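Side-chain contacts in globin III, extracellular (Lumbricus terrestris, PDB 1X9F), which probably carries oxygen on its haem as a subunit of the giant extracellular haemoglobin (erythrocruorin) and binds carbon monoxide in this crystal: residues H12-V15 against Q16-D20; I33-G36 against R37-T41; D52-K55 against R56-I59; L98-Q101 against H102-R105; K114-G117 against E118-T122. All coordinates share one frame; numbering follows the deposited sequence.

Interaction 1. Residues H12-V15 against Q16-D20; sequences HRIV and QKQWD
Each of H12 to V15 meets the residue four further on, Q16 to W19, a local i to i+4 contact within helix 9-20, the first helix of the globin chain. It illustrates how side chains pair along the stripes of a helix. Four backbone bonds make the frame, among them W19 N to V15 O at 2.9 Å. H12 and Q16 run side by side, their ring and amide planes perpendicular, and Q16 OE1 sits at the edge of the imidazole, 3.7 Å from CD2. The polar ends are engaged further off, H12 NE2 with D86 and Q16 NE2 with the carbonyl of I82. On the next stripe R13, its CG opposite the backbone N (chi1 -176°), bends at chi3 and lies alongside K17, and it makes a salt bridge with E10. I14 and Q18 form a third pair, Q18 CD lying 3.7 Å from I14 CG2. Trimming Q18 to an alanine would probably leave this methyl without the neighbour that runs beside it. V15 packs on helix 133-148 and W19 on helix 65-83, the typical way an amphipathic A helix docks on the globin core.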
# COMPACT_ATOMS: atom_id res chain seq x y z
N HIS C 12 25.77 16.37 -0.70
CA HIS C 12 26.77 15.31 -0.77
C HIS C 12 26.25 13.97 -0.22
O HIS C 12 26.72 12.91 -0.63
CB HIS C 12 28.12 15.74 -0.18
CG HIS C 12 28.22 15.63 1.31
ND1 HIS C 12 28.44 16.73 2.12
CD2 HIS C 12 28.17 14.56 2.14
CE1 HIS C 12 28.50 16.33 3.38
NE2 HIS C 12 28.34 15.02 3.42
N ARG C 13 25.28 14.04 0.68
CA ARG C 13 24.64 12.85 1.21
C ARG C 13 23.76 12.20 0.12
O ARG C 13 23.71 10.97 0.02
CB ARG C 13 23.83 13.21 2.47
CG ARG C 13 23.18 12.02 3.19
CD ARG C 13 22.07 12.40 4.19
NE ARG C 13 20.91 13.05 3.58
CZ ARG C 13 19.97 12.43 2.84
NH1 ARG C 13 20.05 11.12 2.61
NH2 ARG C 13 18.96 13.12 2.34
N ILE C 14 23.09 13.03 -0.69
CA ILE C 14 22.30 12.55 -1.83
C ILE C 14 23.22 11.88 -2.85
O ILE C 14 22.92 10.80 -3.35
CB ILE C 14 21.48 13.70 -2.50
CG1 ILE C 14 20.51 14.36 -1.50
CG2 ILE C 14 20.72 13.21 -3.73
CD1 ILE C 14 19.33 13.50 -1.07
N VAL C 15 24.34 12.53 -3.14
CA VAL C 15 25.31 12.02 -4.10
C VAL C 15 25.87 10.65 -3.67
O VAL C 15 25.93 9.73 -4.48
CB VAL C 15 26.44 13.06 -4.38
CG1 VAL C 15 27.64 12.42 -5.07
CG2 VAL C 15 25.90 14.21 -5.22
N GLN C 16 26.26 10.53 -2.40
CA GLN C 16 26.84 9.30 -1.86
C GLN C 16 25.89 8.12 -1.89
O GLN C 16 26.27 7.00 -2.24
CB GLN C 16 27.34 9.52 -0.44
CG GLN C 16 28.56 10.40 -0.37
CD GLN C 16 29.09 10.59 1.03
OE1 GLN C 16 28.33 10.85 1.97
NE2 GLN C 16 30.40 10.49 1.18
N LYS C 17 24.64 8.39 -1.51
CA LYS C 17 23.58 7.39 -1.50
C LYS C 17 23.31 6.92 -2.92
O LYS C 17 23.18 5.72 -3.17
CB LYS C 17 22.32 8.00 -0.88
CG LYS C 17 21.17 7.02 -0.74
CD LYS C 17 19.87 7.74 -0.37
CE LYS C 17 19.83 8.14 1.10
NZ LYS C 17 18.58 8.88 1.43
N GLN C 18 23.24 7.87 -3.85
CA GLN C 18 22.93 7.54 -5.24
C GLN C 18 24.05 6.77 -5.93
O GLN C 18 23.80 5.82 -6.67
CB GLN C 18 22.53 8.78 -6.02
CG GLN C 18 21.13 9.25 -5.68
CD GLN C 18 20.74 10.57 -6.32
OE1 GLN C 18 19.59 10.99 -6.20
NE2 GLN C 18 21.68 11.22 -6.98
N TRP C 19 25.29 7.19 -5.68
CA TRP C 19 26.47 6.53 -6.23
C TRP C 19 26.58 5.10 -5.74
O TRP C 19 26.91 4.19 -6.50
CB TRP C 19 27.68 7.33 -5.80
CG TRP C 19 29.02 6.80 -6.19
CD1 TRP C 19 29.95 6.28 -5.35
CD2 TRP C 19 29.61 6.82 -7.50
NE1 TRP C 19 31.09 5.96 -6.05
CE2 TRP C 19 30.91 6.28 -7.37
CE3 TRP C 19 29.18 7.24 -8.76
CZ2 TRP C 19 31.77 6.14 -8.46
CZ3 TRP C 19 30.04 7.10 -9.85
CH2 TRP C 19 31.32 6.55 -9.69
N ASP C 20 26.30 4.91 -4.45
CA ASP C 20 26.41 3.62 -3.79
C ASP C 20 25.58 2.52 -4.44
O ASP C 20 25.97 1.36 -4.44
CB ASP C 20 25.97 3.76 -2.34
CG ASP C 20 26.99 3.24 -1.40
OD1 ASP C 20 26.81 2.11 -0.90
OD2 ASP C 20 28.04 3.88 -1.12

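Interaction 2. Residues I33-G36 against R37-T41; sequences IGFG and RLLLT. With CMO (carbon monoxide), chain S.
Between I33-G36 and R37-T41 the backbone follows regular alpha-helical i to i+4 bonding, with L40 N reaching G36 O at 3.0 Å. This is a turn of the globin B helix, residues 28-46, and it shows how one face of a helix can serve the core while another reaches the ligand. The F35 ring is the centre of the side-chain contact. Its CG stands across from the backbone N (chi1 -166°), which lays the ring beside L38 and L39. L39 CD1 lies over one face in a CH-pi contact, 4.0 Å from the ring centroid and displaced toward the rim, while L38 CD2 touches F35 CD1 obliquely at 4.1 Å. G34 and G36 bring no side chains to this turn. Beyond the two segments, F35 meets L124 of helix 110-127. L40 faces the distal pocket together with F54, H70 and I74, and both of its methyls, CD1 and CD2, stop 3.4 Å from the oxygen of the bound carbon monoxide.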
# COMPACT_ATOMS: atom_id res chain seq x y z
N ILE C 33 35.12 -0.67 -15.06
CA ILE C 33 35.79 -0.71 -16.36
C ILE C 33 34.90 -0.25 -17.52
O ILE C 33 35.31 0.58 -18.33
CB ILE C 33 36.37 -2.11 -16.63
CG1 ILE C 33 37.54 -2.39 -15.68
CG2 ILE C 33 36.84 -2.24 -18.08
CD1 ILE C 33 37.96 -3.86 -15.63
N GLY C 34 33.67 -0.77 -17.58
CA GLY C 34 32.73 -0.40 -18.63
C GLY C 34 32.42 1.09 -18.63
O GLY C 34 32.49 1.75 -19.66
N PHE C 35 32.09 1.61 -17.45
CA PHE C 35 31.70 3.00 -17.31
C PHE C 35 32.86 3.95 -17.58
O PHE C 35 32.73 4.88 -18.38
CB PHE C 35 31.08 3.24 -15.92
CG PHE C 35 30.35 4.55 -15.80
CD1 PHE C 35 29.46 4.96 -16.79
CD2 PHE C 35 30.54 5.36 -14.69
CE1 PHE C 35 28.78 6.17 -16.68
CE2 PHE C 35 29.86 6.57 -14.57
CZ PHE C 35 28.98 6.97 -15.56
N GLY C 36 34.00 3.69 -16.95
CA GLY C 36 35.21 4.49 -17.12
C GLY C 36 35.72 4.51 -18.55
O GLY C 36 36.08 5.57 -19.08
N ARG C 37 35.74 3.33 -19.18
CA ARG C 37 36.07 3.23 -20.60
C ARG C 37 35.13 4.11 -21.43
O ARG C 37 35.60 4.92 -22.24
CB ARG C 37 36.01 1.76 -21.04
CG ARG C 37 36.65 1.47 -22.39
CD ARG C 37 35.63 1.40 -23.52
NE ARG C 37 35.87 0.28 -24.42
CZ ARG C 37 35.97 -0.99 -24.02
NH1 ARG C 37 35.88 -1.31 -22.73
NH2 ARG C 37 36.18 -1.95 -24.92
N LEU C 38 33.83 3.99 -21.20
CA LEU C 38 32.85 4.80 -21.90
C LEU C 38 33.15 6.29 -21.74
O LEU C 38 33.22 7.02 -22.74
CB LEU C 38 31.44 4.48 -21.40
CG LEU C 38 30.36 5.44 -21.91
CD1 LEU C 38 29.50 4.77 -22.97
CD2 LEU C 38 29.50 5.93 -20.76
N LEU C 39 33.34 6.74 -20.50
CA LEU C 39 33.62 8.15 -20.21
C LEU C 39 34.85 8.69 -20.94
O LEU C 39 34.76 9.70 -21.63
CB LEU C 39 33.75 8.39 -18.70
CG LEU C 39 32.53 8.06 -17.83
CD1 LEU C 39 32.91 8.07 -16.36
CD2 LEU C 39 31.36 8.99 -18.11
N LEU C 40 35.99 8.02 -20.79
CA LEU C 40 37.22 8.51 -21.40
C LEU C 40 37.16 8.42 -22.92
O LEU C 40 37.60 9.33 -23.62
CB LEU C 40 38.43 7.75 -20.85
CG LEU C 40 38.68 7.96 -19.35
CD1 LEU C 40 39.81 7.06 -18.88
CD2 LEU C 40 39.01 9.43 -19.04
N THR C 41 36.61 7.32 -23.42
CA THR C 41 36.40 7.15 -24.85
C THR C 41 35.62 8.32 -25.46
O THR C 41 36.01 8.87 -26.49
CB THR C 41 35.70 5.79 -25.13
OG1 THR C 41 36.70 4.79 -25.33
CG2 THR C 41 34.94 5.80 -26.46
C CMO S . 41.97 9.62 -15.71
O CMO S . 41.21 9.08 -16.49

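Interaction 3. Residues D52-K55 against R56-I59. With HEM (protoporphyrin IX containing Fe), chain R.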
# COMPACT_ATOMS: atom_id res chain seq x y z
N ASP C 52 46.20 11.30 -27.31
CA ASP C 52 47.65 11.36 -27.10
C ASP C 52 47.99 11.29 -25.61
O ASP C 52 48.95 10.61 -25.22
CB ASP C 52 48.24 12.63 -27.73
CG ASP C 52 48.01 12.70 -29.24
OD1 ASP C 52 48.50 13.67 -29.87
OD2 ASP C 52 47.35 11.85 -29.88
N LEU C 53 47.19 11.97 -24.79
CA LEU C 53 47.39 12.02 -23.34
C LEU C 53 47.32 10.63 -22.70
O LEU C 53 47.97 10.38 -21.68
CB LEU C 53 46.36 12.95 -22.70
CG LEU C 53 46.36 14.39 -23.23
CD1 LEU C 53 45.04 15.08 -22.93
CD2 LEU C 53 47.52 15.18 -22.65
N PHE C 54 46.56 9.73 -23.32
CA PHE C 54 46.36 8.38 -22.80
C PHE C 54 47.12 7.27 -23.57
O PHE C 54 46.76 6.09 -23.49
CB PHE C 54 44.86 8.07 -22.72
CG PHE C 54 44.13 8.86 -21.66
CD1 PHE C 54 43.17 9.80 -22.02
CD2 PHE C 54 44.40 8.67 -20.32
CE1 PHE C 54 42.49 10.53 -21.05
CE2 PHE C 54 43.73 9.40 -19.36
CZ PHE C 54 42.77 10.33 -19.72
N LYS C 55 48.16 7.65 -24.31
CA LYS C 55 48.99 6.69 -25.06
C LYS C 55 49.67 5.70 -24.11
O LYS C 55 49.70 4.49 -24.37
CB LYS C 55 50.03 7.43 -25.90
CG LYS C 55 50.96 6.55 -26.73
CD LYS C 55 51.87 7.40 -27.62
CE LYS C 55 53.01 6.57 -28.23
NZ LYS C 55 52.51 5.40 -29.03
N ARG C 56 50.20 6.23 -23.01
CA ARG C 56 50.90 5.44 -22.00
C ARG C 56 50.01 4.33 -21.44
O ARG C 56 50.51 3.29 -20.99
CB ARG C 56 51.40 6.37 -20.88
CG ARG C 56 52.63 5.89 -20.09
CD ARG C 56 52.36 4.82 -19.03
NE ARG C 56 51.77 5.33 -17.78
CZ ARG C 56 51.18 4.57 -16.86
NH1 ARG C 56 51.07 3.25 -17.04
NH2 ARG C 56 50.69 5.12 -15.76
N VAL C 57 48.69 4.53 -21.49
CA VAL C 57 47.77 3.51 -20.96
C VAL C 57 47.03 2.72 -22.04
O VAL C 57 46.12 1.94 -21.73
CB VAL C 57 46.77 4.07 -19.91
CG1 VAL C 57 47.49 4.40 -18.61
CG2 VAL C 57 46.01 5.29 -20.45
N ASP C 58 47.43 2.92 -23.29
CA ASP C 58 46.94 2.13 -24.42
C ASP C 58 45.44 2.31 -24.68
O ASP C 58 44.71 1.34 -24.88
CB ASP C 58 47.30 0.64 -24.21
CG ASP C 58 47.21 -0.18 -25.48
OD1 ASP C 58 47.41 0.39 -26.58
OD2 ASP C 58 46.96 -1.40 -25.47
N ILE C 59 44.99 3.56 -24.67
CA ILE C 59 43.61 3.87 -25.03
C ILE C 59 43.32 3.34 -26.43
O ILE C 59 42.16 3.05 -26.76
CB ILE C 59 43.32 5.39 -24.92
CG1 ILE C 59 41.82 5.67 -25.06
CG2 ILE C 59 44.13 6.19 -25.97
CD1 ILE C 59 41.39 7.05 -24.62
CHA HEM R . 45.77 9.49 -14.41
CHB HEM R . 41.90 10.32 -11.51
CHC HEM R . 39.88 13.19 -14.90
CHD HEM R . 43.92 12.65 -17.64
C1A HEM R . 44.82 9.41 -13.28
C2A HEM R . 45.07 8.57 -12.19
C3A HEM R . 43.93 8.78 -11.29
C4A HEM R . 43.15 9.78 -12.05
CMA HEM R . 43.63 8.16 -9.95
CAA HEM R . 46.23 7.65 -11.98
CBA HEM R . 47.24 8.30 -11.05
CGA HEM R . 48.36 7.31 -10.84
O1A HEM R . 48.21 6.41 -9.99
O2A HEM R . 49.39 7.43 -11.53
C1B HEM R . 40.98 11.20 -12.21
C2B HEM R . 39.75 11.54 -11.64
C3B HEM R . 39.23 12.30 -12.63
C4B HEM R . 40.12 12.42 -13.67
CMB HEM R . 39.14 11.14 -10.31
CAB HEM R . 38.04 12.91 -12.53
CBB HEM R . 36.80 13.30 -12.13
C1C HEM R . 40.85 13.28 -16.00
C2C HEM R . 40.58 14.02 -17.14
C3C HEM R . 41.73 13.86 -17.87
C4C HEM R . 42.58 13.03 -17.17
CMC HEM R . 39.36 14.83 -17.48
CAC HEM R . 41.97 14.41 -19.23
CBC HEM R . 42.84 15.43 -19.62
C1D HEM R . 44.84 11.70 -16.98
C2D HEM R . 46.02 11.30 -17.59
C3D HEM R . 46.59 10.41 -16.71
C4D HEM R . 45.61 10.35 -15.60
CMD HEM R . 46.57 11.76 -18.92
CAD HEM R . 47.88 9.65 -16.85
CBD HEM R . 47.59 8.38 -17.62
CGD HEM R . 48.86 7.58 -17.64
O1D HEM R . 49.67 7.76 -18.57
O2D HEM R . 49.05 6.79 -16.70
NA HEM R . 43.69 10.17 -13.22
NB HEM R . 41.26 11.71 -13.44
NC HEM R . 42.08 12.67 -15.98
ND HEM R . 44.53 11.15 -15.78
FE HEM R . 42.91 11.45 -14.59
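F54 meets V57 and I59 in the CD region of the globin fold, the turn after helix 50-53 that closes one end of the haem pocket. F54 is the first residue to leave helical geometry, and its carbonyl oxygen gathers the chain that follows: V57 N bonds to F54 O at 3.2 Å, approaching from above the carbonyl plane, and I59 N makes a weak bond to the same oxygen. A similar bond, one residue on, joins D58 N to K55 O at 3.0 Å, so two bonds each span three residues, and the weaker one spans five. The side chains pack inside the turn. V57 CG2 sits at the edge of the F54 ring, 3.7 Å from CD2, while I59 CB rests 3.8 Å from F54 CB. With CG beside the backbone N (chi1 -69°), the far end of the ring, CZ and CE2, reaches the rim of the porphyrin, CZ 3.3 Å from HEM CHD, and the ring also touches the carbon monoxide and H70. R56 bends at chi2 and chi3 toward a propionate: NE stands 3.3 Å from HEM O2D, which lies over one face of the guanidinium, and the methyl V57 CG1 lies over the centre of a face. The same haem is hydrogen-bonded to H91 of a neighbouring Globin II subunit. The turn thus combines an apolar wall against the porphyrin with a positive charge near the propionate, which would probably offset that group's negative charge at the subunit boundary.

Interaction 4. Residues L98-Q101 against H102-R105; sequences LAHQ and HEVR. With HEM (protoporphyrin IX containing Fe), chain R.
H102 is the proximal ligand of the haem iron in this globin: its NE2 binds the metal at 2.0 Å, and on the other side of the ring ND1 donates to L98 O at 3.0 Å in a nearly straight bond of 174°. The acceptor lies in the plane of the imidazole, although ND1 comes from above the plane of the carbonyl. L98 O is gripped twice, since H102 N, one turn on, donates to it as well at 3.1 Å. Around this core, L98 CD2 packs 3.7 Å from HEM CMA, and Q101 reaches a propionate arm, with OE1 3.5 Å from HEM CBA. R105, bent at chi2 and chi3, lays one guanidinium face over the other propionate. Further out, F113 meets the H102 ring edge to face and I147 of helix 133-148 touches it. Tethered at both nitrogens, the imidazole has little freedom to rotate, and the donated N-H is likely to make it a stronger electron donor to the iron.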
# COMPACT_ATOMS: atom_id res chain seq x y z
N LEU C 98 45.51 14.26 -6.29
CA LEU C 98 45.09 14.09 -7.68
C LEU C 98 45.51 15.29 -8.54
O LEU C 98 45.97 15.12 -9.67
CB LEU C 98 43.58 13.86 -7.78
CG LEU C 98 43.05 12.51 -7.28
CD1 LEU C 98 41.55 12.56 -6.99
CD2 LEU C 98 43.36 11.39 -8.26
N ALA C 99 45.36 16.50 -7.99
CA ALA C 99 45.76 17.71 -8.68
C ALA C 99 47.22 17.63 -9.13
O ALA C 99 47.50 17.86 -10.31
CB ALA C 99 45.54 18.94 -7.81
N HIS C 100 48.12 17.27 -8.22
CA HIS C 100 49.54 17.09 -8.56
C HIS C 100 49.73 16.06 -9.66
O HIS C 100 50.47 16.30 -10.62
CB HIS C 100 50.37 16.72 -7.33
CG HIS C 100 50.44 17.82 -6.32
ND1 HIS C 100 51.12 18.99 -6.55
CD2 HIS C 100 49.90 17.92 -5.08
CE1 HIS C 100 51.00 19.78 -5.49
NE2 HIS C 100 50.26 19.16 -4.59
N GLN C 101 49.07 14.91 -9.52
CA GLN C 101 49.21 13.83 -10.49
C GLN C 101 48.85 14.25 -11.92
O GLN C 101 49.48 13.77 -12.86
CB GLN C 101 48.40 12.59 -10.07
CG GLN C 101 48.92 11.90 -8.80
CD GLN C 101 48.14 10.64 -8.45
OE1 GLN C 101 46.91 10.64 -8.47
NE2 GLN C 101 48.86 9.57 -8.13
N HIS C 102 47.87 15.14 -12.09
CA HIS C 102 47.52 15.60 -13.45
C HIS C 102 48.42 16.74 -13.90
O HIS C 102 48.69 16.89 -15.09
CB HIS C 102 46.03 15.98 -13.56
CG HIS C 102 45.11 14.81 -13.48
ND1 HIS C 102 44.84 14.16 -12.30
CD2 HIS C 102 44.43 14.13 -14.44
CE1 HIS C 102 44.02 13.15 -12.52
NE2 HIS C 102 43.75 13.11 -13.82
N GLU C 103 48.88 17.53 -12.93
CA GLU C 103 49.80 18.63 -13.17
C GLU C 103 51.05 18.15 -13.92
O GLU C 103 51.48 18.79 -14.88
CB GLU C 103 50.12 19.28 -11.82
CG GLU C 103 51.29 20.25 -11.77
CD GLU C 103 51.81 20.43 -10.34
OE1 GLU C 103 52.41 19.48 -9.80
OE2 GLU C 103 51.61 21.53 -9.77
N VAL C 104 51.60 17.02 -13.49
CA VAL C 104 52.82 16.50 -14.12
C VAL C 104 52.58 15.84 -15.49
O VAL C 104 53.51 15.29 -16.08
CB VAL C 104 53.61 15.52 -13.20
CG1 VAL C 104 53.97 16.20 -11.88
CG2 VAL C 104 52.84 14.22 -12.95
N ARG C 105 51.35 15.90 -16.00
CA ARG C 105 51.09 15.39 -17.34
C ARG C 105 50.92 16.56 -18.28
O ARG C 105 49.95 17.32 -18.16
CB ARG C 105 49.79 14.56 -17.38
CG ARG C 105 49.54 13.68 -16.17
CD ARG C 105 50.60 12.62 -15.96
NE ARG C 105 50.80 11.83 -17.17
CZ ARG C 105 51.73 10.90 -17.31
NH1 ARG C 105 52.55 10.61 -16.30
NH2 ARG C 105 51.83 10.23 -18.45
CHA HEM R . 45.77 9.49 -14.41
CHB HEM R . 41.90 10.32 -11.51
CHC HEM R . 39.88 13.19 -14.90
CHD HEM R . 43.92 12.65 -17.64
C1A HEM R . 44.82 9.41 -13.28
C2A HEM R . 45.07 8.57 -12.19
C3A HEM R . 43.93 8.78 -11.29
C4A HEM R . 43.15 9.78 -12.05
CMA HEM R . 43.63 8.16 -9.95
CAA HEM R . 46.23 7.65 -11.98
CBA HEM R . 47.24 8.30 -11.05
CGA HEM R . 48.36 7.31 -10.84
O1A HEM R . 48.21 6.41 -9.99
O2A HEM R . 49.39 7.43 -11.53
C1B HEM R . 40.98 11.20 -12.21
C2B HEM R . 39.75 11.54 -11.64
C3B HEM R . 39.23 12.30 -12.63
C4B HEM R . 40.12 12.42 -13.67
CMB HEM R . 39.14 11.14 -10.31
CAB HEM R . 38.04 12.91 -12.53
CBB HEM R . 36.80 13.30 -12.13
C1C HEM R . 40.85 13.28 -16.00
C2C HEM R . 40.58 14.02 -17.14
C3C HEM R . 41.73 13.86 -17.87
C4C HEM R . 42.58 13.03 -17.17
CMC HEM R . 39.36 14.83 -17.48
CAC HEM R . 41.97 14.41 -19.23
CBC HEM R . 42.84 15.43 -19.62
C1D HEM R . 44.84 11.70 -16.98
C2D HEM R . 46.02 11.30 -17.59
C3D HEM R . 46.59 10.41 -16.71
C4D HEM R . 45.61 10.35 -15.60
CMD HEM R . 46.57 11.76 -18.92
CAD HEM R . 47.88 9.65 -16.85
CBD HEM R . 47.59 8.38 -17.62
CGD HEM R . 48.86 7.58 -17.64
O1D HEM R . 49.67 7.76 -18.57
O2D HEM R . 49.05 6.79 -16.70
NA HEM R . 43.69 10.17 -13.22
NB HEM R . 41.26 11.71 -13.44
NC HEM R . 42.08 12.67 -15.98
ND HEM R . 44.53 11.15 -15.78
FE HEM R . 42.91 11.45 -14.59

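Interaction 5. Residues K114-G117 against E118-T122. With HEM (protoporphyrin IX containing Fe), chain R.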
# COMPACT_ATOMS: atom_id res chain seq x y z
N LYS C 114 36.35 20.28 -17.96
CA LYS C 114 35.02 20.85 -18.14
C LYS C 114 34.17 19.95 -19.02
O LYS C 114 32.96 19.81 -18.80
CB LYS C 114 35.09 22.25 -18.73
CG LYS C 114 33.72 22.87 -18.95
CD LYS C 114 33.85 24.30 -19.42
CE LYS C 114 32.49 24.90 -19.69
NZ LYS C 114 32.63 26.36 -20.07
N LYS C 115 34.80 19.34 -20.01
CA LYS C 115 34.14 18.41 -20.90
C LYS C 115 33.79 17.13 -20.16
O LYS C 115 32.67 16.63 -20.27
CB LYS C 115 35.04 18.09 -22.09
CG LYS C 115 34.38 18.30 -23.43
CD LYS C 115 33.07 17.54 -23.52
CE LYS C 115 32.30 17.93 -24.77
NZ LYS C 115 32.01 19.40 -24.82
N PHE C 116 34.75 16.61 -19.40
CA PHE C 116 34.54 15.41 -18.61
C PHE C 116 33.31 15.56 -17.71
O PHE C 116 32.46 14.67 -17.67
CB PHE C 116 35.79 15.08 -17.79
CG PHE C 116 35.77 13.71 -17.21
CD1 PHE C 116 35.67 13.53 -15.83
CD2 PHE C 116 35.84 12.58 -18.03
CE1 PHE C 116 35.65 12.25 -15.28
CE2 PHE C 116 35.81 11.30 -17.49
CZ PHE C 116 35.71 11.13 -16.10
N GLY C 117 33.21 16.70 -17.03
CA GLY C 117 32.03 17.04 -16.23
C GLY C 117 30.71 16.92 -16.98
O GLY C 117 29.73 16.41 -16.44
N GLU C 118 30.69 17.40 -18.22
CA GLU C 118 29.50 17.30 -19.06
C GLU C 118 29.22 15.84 -19.41
O GLU C 118 28.08 15.39 -19.29
CB GLU C 118 29.65 18.09 -20.35
CG GLU C 118 29.91 19.58 -20.16
CD GLU C 118 30.50 20.23 -21.40
OE1 GLU C 118 30.81 21.43 -21.34
OE2 GLU C 118 30.65 19.54 -22.44
N ILE C 119 30.25 15.12 -19.84
CA ILE C 119 30.10 13.70 -20.16
C ILE C 119 29.62 12.91 -18.94
O ILE C 119 28.76 12.04 -19.06
CB ILE C 119 31.42 13.12 -20.74
CG1 ILE C 119 31.75 13.77 -22.09
CG2 ILE C 119 31.32 11.60 -20.91
CD1 ILE C 119 33.16 13.54 -22.57
N LEU C 120 30.17 13.24 -17.78
CA LEU C 120 29.82 12.59 -16.52
C LEU C 120 28.38 12.89 -16.12
O LEU C 120 27.66 12.01 -15.65
CB LEU C 120 30.79 13.06 -15.43
CG LEU C 120 31.03 12.27 -14.15
CD1 LEU C 120 31.18 10.77 -14.40
CD2 LEU C 120 32.27 12.82 -13.46
N ALA C 121 27.96 14.14 -16.34
CA ALA C 121 26.58 14.55 -16.06
C ALA C 121 25.55 13.84 -16.94
O ALA C 121 24.44 13.56 -16.51
CB ALA C 121 26.45 16.06 -16.21
N THR C 122 25.94 13.57 -18.19
CA THR C 122 25.07 12.89 -19.14
C THR C 122 25.02 11.39 -18.85
O THR C 122 23.95 10.78 -18.86
CB THR C 122 25.56 13.18 -20.57
OG1 THR C 122 25.45 14.58 -20.83
CG2 THR C 122 24.64 12.54 -21.62
CHA HEM R . 45.77 9.49 -14.41
CHB HEM R . 41.90 10.32 -11.51
CHC HEM R . 39.88 13.19 -14.90
CHD HEM R . 43.92 12.65 -17.64
C1A HEM R . 44.82 9.41 -13.28
C2A HEM R . 45.07 8.57 -12.19
C3A HEM R . 43.93 8.78 -11.29
C4A HEM R . 43.15 9.78 -12.05
CMA HEM R . 43.63 8.16 -9.95
CAA HEM R . 46.23 7.65 -11.98
CBA HEM R . 47.24 8.30 -11.05
CGA HEM R . 48.36 7.31 -10.84
O1A HEM R . 48.21 6.41 -9.99
O2A HEM R . 49.39 7.43 -11.53
C1B HEM R . 40.98 11.20 -12.21
C2B HEM R . 39.75 11.54 -11.64
C3B HEM R . 39.23 12.30 -12.63
C4B HEM R . 40.12 12.42 -13.67
CMB HEM R . 39.14 11.14 -10.31
CAB HEM R . 38.04 12.91 -12.53
CBB HEM R . 36.80 13.30 -12.13
C1C HEM R . 40.85 13.28 -16.00
C2C HEM R . 40.58 14.02 -17.14
C3C HEM R . 41.73 13.86 -17.87
C4C HEM R . 42.58 13.03 -17.17
CMC HEM R . 39.36 14.83 -17.48
CAC HEM R . 41.97 14.41 -19.23
CBC HEM R . 42.84 15.43 -19.62
C1D HEM R . 44.84 11.70 -16.98
C2D HEM R . 46.02 11.30 -17.59
C3D HEM R . 46.59 10.41 -16.71
C4D HEM R . 45.61 10.35 -15.60
CMD HEM R . 46.57 11.76 -18.92
CAD HEM R . 47.88 9.65 -16.85
CBD HEM R . 47.59 8.38 -17.62
CGD HEM R . 48.86 7.58 -17.64
O1D HEM R . 49.67 7.76 -18.57
O2D HEM R . 49.05 6.79 -16.70
NA HEM R . 43.69 10.17 -13.22
NB HEM R . 41.26 11.71 -13.44
NC HEM R . 42.08 12.67 -15.98
ND HEM R . 44.53 11.15 -15.78
FE HEM R . 42.91 11.45 -14.59
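K115 and E118 make the striking feature here, a salt bridge between residues three apart on a helix whose buried side lines the haem pocket. Bent at chi2 (-54°) and chi4, the lysine brings NZ to E118 OE2 at 2.7 Å, on the syn lone pair of that oxygen. E118, extended beyond CG, passes its CG 3.3 Å from K114 O. With a leucine in place of K115, the E118 carboxylate would probably lose its close cationic partner and be set freer to turn. The backbone oxygen of E118 is held separately, by T122 OG1 and T122 N, which approach it from opposite faces of its plane, OG1 at 3.2 Å. The other side of the helix is apolar. F116 CE1 meets L120 CD2 obliquely at 3.9 Å, and the vinyl carbon HEM CBB sits at the ring's edge, 3.5 Å from CE1. This helix, 110-127, packs against three other helices of the globin fold: F116 and I119 pack on L39 of helix 28-46, F116 and L120 meet I74 and L78 of helix 65-83, and the same pair touches L144 and L140 of helix 133-148.

Followed from the N terminus, the five contacts lie in series: each joins two adjoining segments, so none spans a loop, and none nests within or crosses another. Interaction 1 stands apart on helix 9-20, on the other side of the chain's centre from interactions 3 and 4. Interaction 2 on helix 28-46 is a junction, touching interaction 3 through L40 and F54 and interaction 5 through L39 and L40 against F116, I119 and L120. Interactions 3, 4 and 5 do not touch one another, yet all meet the same haem, which thereby ties the turn after helix 50-53 to helices 88-103 and 110-127.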